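PDB 2CKS: endoglucanase E-5 from Thermobifida fusca, which hydrolyses internal beta-1,4-glucosidic linkages in cellulose, lichenin and cereal beta-D-glucans, the work of the family 5 catalytic domain seen here. Local coordinates for residues Glu139-Ser144 / Arg173-Leu178; Ser63-Glu68 / His101-Gly106. All blocks are in the same frame, centred on the assembly; numbering follows the deposited sequence. Where two conformers were deposited one is given.

Interaction 1 (Glu139-Ser144 / Arg173-Leu178); sequences EPNGVS and RGWSSL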
loop_
_atom_site.group_PDB
_atom_site.type_symbol
_atom_site.label_atom_id
_atom_site.label_comp_id
_atom_site.label_asym_id
_atom_site.label_seq_id
_atom_site.Cartn_x
_atom_site.Cartn_y
_atom_site.Cartn_z
ATOM N N GLU A 139 1.668 4.549 8.301
ATOM C CA GLU A 139 2.893 5.317 8.561
ATOM C C GLU A 139 3.080 5.656 10.042
ATOM O O GLU A 139 2.850 6.786 10.464
ATOM C CB GLU A 139 2.929 6.588 7.696
ATOM C CG GLU A 139 3.330 6.311 6.254
ATOM C CD GLU A 139 3.700 7.554 5.460
ATOM O OE1 GLU A 139 3.479 8.682 5.966
ATOM O OE2 GLU A 139 4.215 7.404 4.315
ATOM N N PRO A 140 3.540 4.681 10.826
ATOM C CA PRO A 140 3.911 4.958 12.222
ATOM C C PRO A 140 4.960 6.052 12.257
ATOM O O PRO A 140 5.845 6.070 11.412
ATOM C CB PRO A 140 4.518 3.630 12.709
ATOM C CG PRO A 140 3.951 2.575 11.792
ATOM C CD PRO A 140 3.794 3.273 10.467
ATOM N N ASN A 141 4.845 6.984 13.188
ATOM C CA ASN A 141 5.881 7.982 13.374
ATOM C C ASN A 141 5.908 8.471 14.816
ATOM O O ASN A 141 4.884 8.479 15.503
ATOM C CB ASN A 141 5.719 9.142 12.368
ATOM C CG ASN A 141 4.375 9.836 12.466
ATOM O OD1 ASN A 141 4.250 10.859 13.147
ATOM N ND2 ASN A 141 3.363 9.308 11.762
ATOM N N GLY A 142 7.105 8.832 15.264
ATOM C CA GLY A 142 7.326 9.294 16.622
ATOM C C GLY A 142 7.349 8.178 17.650
ATOM O O GLY A 142 7.321 8.449 18.850
ATOM N N VAL A 143 7.410 6.928 17.183
ATOM C CA VAL A 143 7.377 5.754 18.055
ATOM C C VAL A 143 8.545 4.805 17.777
ATOM O O VAL A 143 9.091 4.747 16.668
ATOM C CB VAL A 143 6.026 4.982 17.953
ATOM C CG1 VAL A 143 4.873 5.824 18.488
ATOM C CG2 VAL A 143 5.754 4.522 16.521
ATOM N N SER A 144 8.920 4.052 18.803
ATOM C CA SER A 144 9.993 3.082 18.692
ATOM C C SER A 144 9.549 1.884 17.874
ATOM O O SER A 144 8.350 1.600 17.763
ATOM C CB SER A 144 10.412 2.593 20.077
ATOM O OG SER A 144 9.373 1.847 20.680
ATOM N N ARG A 173 9.192 2.195 11.287
ATOM C CA ARG A 173 9.516 3.459 11.943
ATOM C C ARG A 173 9.686 4.607 10.960
ATOM O O ARG A 173 10.190 4.423 9.860
ATOM C CB ARG A 173 10.827 3.317 12.697
ATOM C CG ARG A 173 10.737 2.658 14.021
ATOM C CD ARG A 173 12.034 2.823 14.803
ATOM N NE ARG A 173 12.193 4.169 15.356
ATOM C CZ ARG A 173 13.352 4.704 15.744
ATOM N NH1 ARG A 173 14.496 4.026 15.660
ATOM N NH2 ARG A 173 13.368 5.935 16.240
ATOM N N GLY A 174 9.287 5.804 11.378
ATOM C CA GLY A 174 9.600 7.005 10.631
ATOM C C GLY A 174 8.868 7.103 9.313
ATOM O O GLY A 174 9.480 7.188 8.248
ATOM N N TRP A 175 7.547 7.103 9.400
ATOM C CA TRP A 175 6.676 7.119 8.226
ATOM C C TRP A 175 6.986 5.954 7.289
ATOM O O TRP A 175 7.061 6.098 6.067
ATOM C CB TRP A 175 6.754 8.460 7.497
ATOM C CG TRP A 175 6.315 9.590 8.345
ATOM C CD1 TRP A 175 5.049 10.058 8.493
ATOM C CD2 TRP A 175 7.142 10.387 9.191
ATOM N NE1 TRP A 175 5.038 11.121 9.363
ATOM C CE2 TRP A 175 6.312 11.339 9.814
ATOM C CE3 TRP A 175 8.509 10.410 9.472
ATOM C CZ2 TRP A 175 6.805 12.298 10.702
ATOM C CZ3 TRP A 175 8.998 11.363 10.358
ATOM C CH2 TRP A 175 8.145 12.290 10.960
ATOM N N SER A 176 7.135 4.781 7.888
ATOM C CA SER A 176 7.438 3.556 7.155
ATOM C C SER A 176 8.658 3.727 6.248
ATOM O O SER A 176 8.665 3.294 5.099
ATOM C CB SER A 176 6.205 3.054 6.403
ATOM O OG SER A 176 5.305 2.455 7.323
ATOM N N SER A 177 9.705 4.335 6.797
ATOM C CA SER A 177 10.976 4.470 6.087
ATOM C C SER A 177 12.007 3.439 6.545
ATOM O O SER A 177 13.199 3.647 6.371
ATOM C CB SER A 177 11.528 5.879 6.275
ATOM O OG SER A 177 11.855 6.112 7.634
ATOM N N LEU A 178 11.540 2.332 7.116
ATOM C CA LEU A 178 12.410 1.324 7.723
ATOM C C LEU A 178 13.330 1.959 8.769
ATOM O O LEU A 178 14.443 1.482 9.007
ATOM C CB LEU A 178 13.217 0.563 6.658
ATOM C CG LEU A 178 12.398 -0.275 5.664
ATOM C CD1 LEU A 178 13.218 -0.592 4.428
ATOM C CD2 LEU A 178 11.898 -1.551 6.309
HETATM O O HOH W 1 8.492 6.007 14.352
#
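Asn-141 lays its side chain over one face of the Trp-175 indole. Its CB stands 3.6 Å from the centroid of the five-membered ring in a CH-pi contact, and the amide is stacked 7° from parallel with the ring. CG sits between backbone N and carbonyl carbon (chi1 58°). ND2 donates to Glu-139 O (2.9 Å) and to Leu-103 O, two bonds that fix the amide's rotation. At the indole edge Glu-139 OE1 lies 3.3 Å from Trp-175 CD1, the carboxylate plane 80° from the ring. Glu-139, probably the proton donor and a zinc ligand here, is also held through OE2 by His-204 ND1. Backbone joins the two segments where Trp-175 N donates to Pro-140 O (2.8 Å). Farther out, water 1 takes the N-H of Gly-174 and donates to Val-143 O, which also receives a weak bond from Arg-173 NE (3.4 Å). The Arg-173 guanidinium goes on to a salt bridge with Glu-188. The contact joins the loop between strand 132-135 and helix 145-162 to the short, weakly bonded helical turn 173-176 after strand 168-170, with Pro-140 and Val-143 resting on Ile-148 of helix 145-162 and Ser-176 against strand 199-206.

Interaction 2 (Ser63-Glu68 / His101-Gly106); sequences SMYIQE and HILTPG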
loop_
_atom_site.group_PDB
_atom_site.type_symbol
_atom_site.label_atom_id
_atom_site.label_comp_id
_atom_site.label_asym_id
_atom_site.label_seq_id
_atom_site.Cartn_x
_atom_site.Cartn_y
_atom_site.Cartn_z
ATOM N N SER A 63 -6.824 3.166 0.549
ATOM C CA SER A 63 -6.296 3.954 1.644
ATOM C C SER A 63 -7.430 4.621 2.395
ATOM O O SER A 63 -8.101 5.505 1.870
ATOM C CB SER A 63 -5.300 4.996 1.134
ATOM O OG SER A 63 -4.150 4.352 0.600
ATOM N N MET A 64 -7.647 4.168 3.617
ATOM C CA MET A 64 -8.684 4.713 4.478
ATOM C C MET A 64 -8.050 5.421 5.667
ATOM O O MET A 64 -7.585 4.783 6.610
ATOM C CB MET A 64 -9.598 3.596 4.973
ATOM C CG MET A 64 -10.777 4.084 5.828
ATOM S SD MET A 64 -11.804 2.734 6.392
ATOM C CE MET A 64 -10.742 2.045 7.676
ATOM N N TYR A 65 -8.018 6.748 5.611
ATOM C CA TYR A 65 -7.606 7.550 6.749
ATOM C C TYR A 65 -8.579 7.321 7.898
ATOM O O TYR A 65 -9.744 7.003 7.686
ATOM C CB TYR A 65 -7.618 9.031 6.414
ATOM C CG TYR A 65 -6.477 9.560 5.585
ATOM C CD1 TYR A 65 -6.316 9.186 4.260
ATOM C CD2 TYR A 65 -5.584 10.479 6.119
ATOM C CE1 TYR A 65 -5.300 9.702 3.485
ATOM C CE2 TYR A 65 -4.553 11.002 5.348
ATOM C CZ TYR A 65 -4.423 10.608 4.034
ATOM O OH TYR A 65 -3.407 11.114 3.253
ATOM N N ILE A 66 -8.077 7.470 9.117
ATOM C CA ILE A 66 -8.882 7.267 10.318
ATOM C C ILE A 66 -9.264 8.623 10.905
ATOM O O ILE A 66 -10.437 8.897 11.131
ATOM C CB ILE A 66 -8.111 6.393 11.341
ATOM C CG1 ILE A 66 -7.428 5.198 10.648
ATOM C CG2 ILE A 66 -9.056 5.946 12.459
ATOM C CD1 ILE A 66 -8.339 4.309 9.865
ATOM N N GLN A 67 -8.258 9.459 11.122
ATOM C CA GLN A 67 -8.455 10.866 11.425
ATOM C C GLN A 67 -8.589 11.630 10.097
ATOM O O GLN A 67 -8.858 11.020 9.066
ATOM C CB GLN A 67 -7.312 11.370 12.307
ATOM C CG GLN A 67 -7.458 10.929 13.765
ATOM C CD GLN A 67 -7.239 9.435 13.988
ATOM O OE1 GLN A 67 -6.211 8.887 13.589
ATOM N NE2 GLN A 67 -8.200 8.785 14.635
ATOM N N GLU A 68 -8.461 12.957 10.123
ATOM C CA GLU A 68 -8.538 13.785 8.912
ATOM C C GLU A 68 -9.840 13.536 8.138
ATOM O O GLU A 68 -9.845 13.398 6.915
ATOM C CB GLU A 68 -7.282 13.596 8.050
ATOM C CG GLU A 68 -6.001 13.861 8.840
ATOM C CD GLU A 68 -4.732 13.772 8.018
ATOM O OE1 GLU A 68 -4.609 14.504 7.004
ATOM O OE2 GLU A 68 -3.847 12.972 8.393
ATOM N N HIS A 101 -5.035 3.665 7.365
ATOM C CA HIS A 101 -4.141 4.746 6.976
ATOM C C HIS A 101 -3.919 5.751 8.091
ATOM O O HIS A 101 -4.340 6.906 8.015
ATOM C CB HIS A 101 -4.639 5.427 5.698
ATOM C CG HIS A 101 -3.590 6.212 4.987
ATOM N ND1 HIS A 101 -2.754 5.654 4.044
ATOM C CD2 HIS A 101 -3.245 7.520 5.074
ATOM C CE1 HIS A 101 -1.940 6.587 3.580
ATOM N NE2 HIS A 101 -2.220 7.729 4.183
ATOM N N ILE A 102 -3.246 5.287 9.134
ATOM C CA ILE A 102 -2.855 6.158 10.229
ATOM C C ILE A 102 -1.689 7.029 9.783
ATOM O O ILE A 102 -0.870 6.619 8.948
ATOM C CB ILE A 102 -2.511 5.358 11.507
ATOM C CG1 ILE A 102 -1.277 4.465 11.310
ATOM C CG2 ILE A 102 -3.716 4.547 11.958
ATOM C CD1 ILE A 102 -0.043 4.941 12.076
ATOM N N LEU A 103 -1.652 8.243 10.319
ATOM C CA LEU A 103 -0.618 9.208 9.982
ATOM C C LEU A 103 -0.409 10.196 11.127
ATOM O O LEU A 103 0.696 10.319 11.652
ATOM C CB LEU A 103 -1.004 9.941 8.691
ATOM C CG LEU A 103 -0.031 11.005 8.190
ATOM C CD1 LEU A 103 1.391 10.447 8.058
ATOM C CD2 LEU A 103 -0.512 11.575 6.864
ATOM N N THR A 104 -1.487 10.883 11.506
ATOM C CA THR A 104 -1.489 11.824 12.632
ATOM C C THR A 104 -2.797 11.660 13.409
ATOM O O THR A 104 -3.869 11.949 12.861
ATOM C CB THR A 104 -1.383 13.294 12.127
ATOM O OG1 THR A 104 -0.218 13.469 11.303
ATOM C CG2 THR A 104 -1.173 14.253 13.296
ATOM N N PRO A 105 -2.762 11.204 14.662
ATOM C CA PRO A 105 -1.562 10.799 15.410
ATOM C C PRO A 105 -0.757 9.635 14.817
ATOM O O PRO A 105 -1.310 8.726 14.187
ATOM C CB PRO A 105 -2.134 10.375 16.769
ATOM C CG PRO A 105 -3.421 11.076 16.868
ATOM C CD PRO A 105 -3.981 11.102 15.474
ATOM N N GLY A 106 0.547 9.669 15.073
ATOM C CA GLY A 106 1.493 8.730 14.502
ATOM C C GLY A 106 1.709 7.444 15.280
ATOM O O GLY A 106 2.315 6.512 14.753
HETATM O O HOH W 2 -0.448 9.829 3.262
HETATM O O HOH W 3 -5.522 8.783 9.668
HETATM O O HOH W 4 -3.563 8.497 12.504
HETATM O O HOH W 5 -4.178 11.158 10.184
HETATM O O HOH W 6 -1.360 14.241 8.956
#
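The Tyr-65 ring carries His-101 CD2 over the centre of one face, 3.3 Å above its plane, while Glu-68 OE2 lies in plane at its edge; Trp-38 also meets this ring, its plane steeply inclined. The Tyr-65 and His-101 rings lie side by side and point the same way, yet their planes are 40° apart, and CD2 comes to 3.4 Å from Tyr-65 CE1. Water 2 sits in the imidazole plane at its edge, 2.9 Å from His-101 NE2, and also bonds Tyr-65 OH. ND1 is held by Asp-99, which also binds Ser-63 OG, and Trp-265 meets the imidazole almost parallel. His-101 CG lies anti to its backbone N (chi1 -161°), which starts the ring alongside that of Tyr-65. Tyr-65 and His-101 stand at the C-terminal ends of neighbouring parallel strands, 59-65 and 95-101, of the TIM barrel, where family 5 enzymes have their active site; the nearest side-chain atoms of His-101 and Glu-231, the probable nucleophile, are about 3 Å apart. His-101 N donates to Met-64 O (2.9 Å); past this point water 3 links Ile-66 N to His-101 O. Water 4 gathers Gln-67 OE1, Leu-103 N and Pro-105 O, and waters 5 and 6 tie Glu-68 OE2 to Thr-104 N and OG1. Ile-66 CG1 packs on Ile-102 CG2 at 4.0 Å. Gln-67 OE1, which accepts a bond from Asn-111 ND2, lies 3.7 Å from CD of Pro-105, which follows a cis peptide bond.

How the interactions relate
Along the chain both segments of interaction 2 precede those of interaction 1, and the centres of the two contacts lie 13 Å apart within the same eight-stranded barrel. Interaction 2 joins the ends of the second and third strands; interaction 1 joins the loops after the fourth and fifth, so together they cover a run of four consecutive barrel strands. Segments 101-106 and 139-144 meet directly: Asn-141 N probably bonds Gly-106 O (3.0 Å), and Leu-103 CD1 packs against both Glu-139 OE1 and Trp-175 CD1. These loops border the catalytic end of the barrel, where both Glu-139 and His-101 bring their side chains close to that of Glu-231, the probable nucleophile.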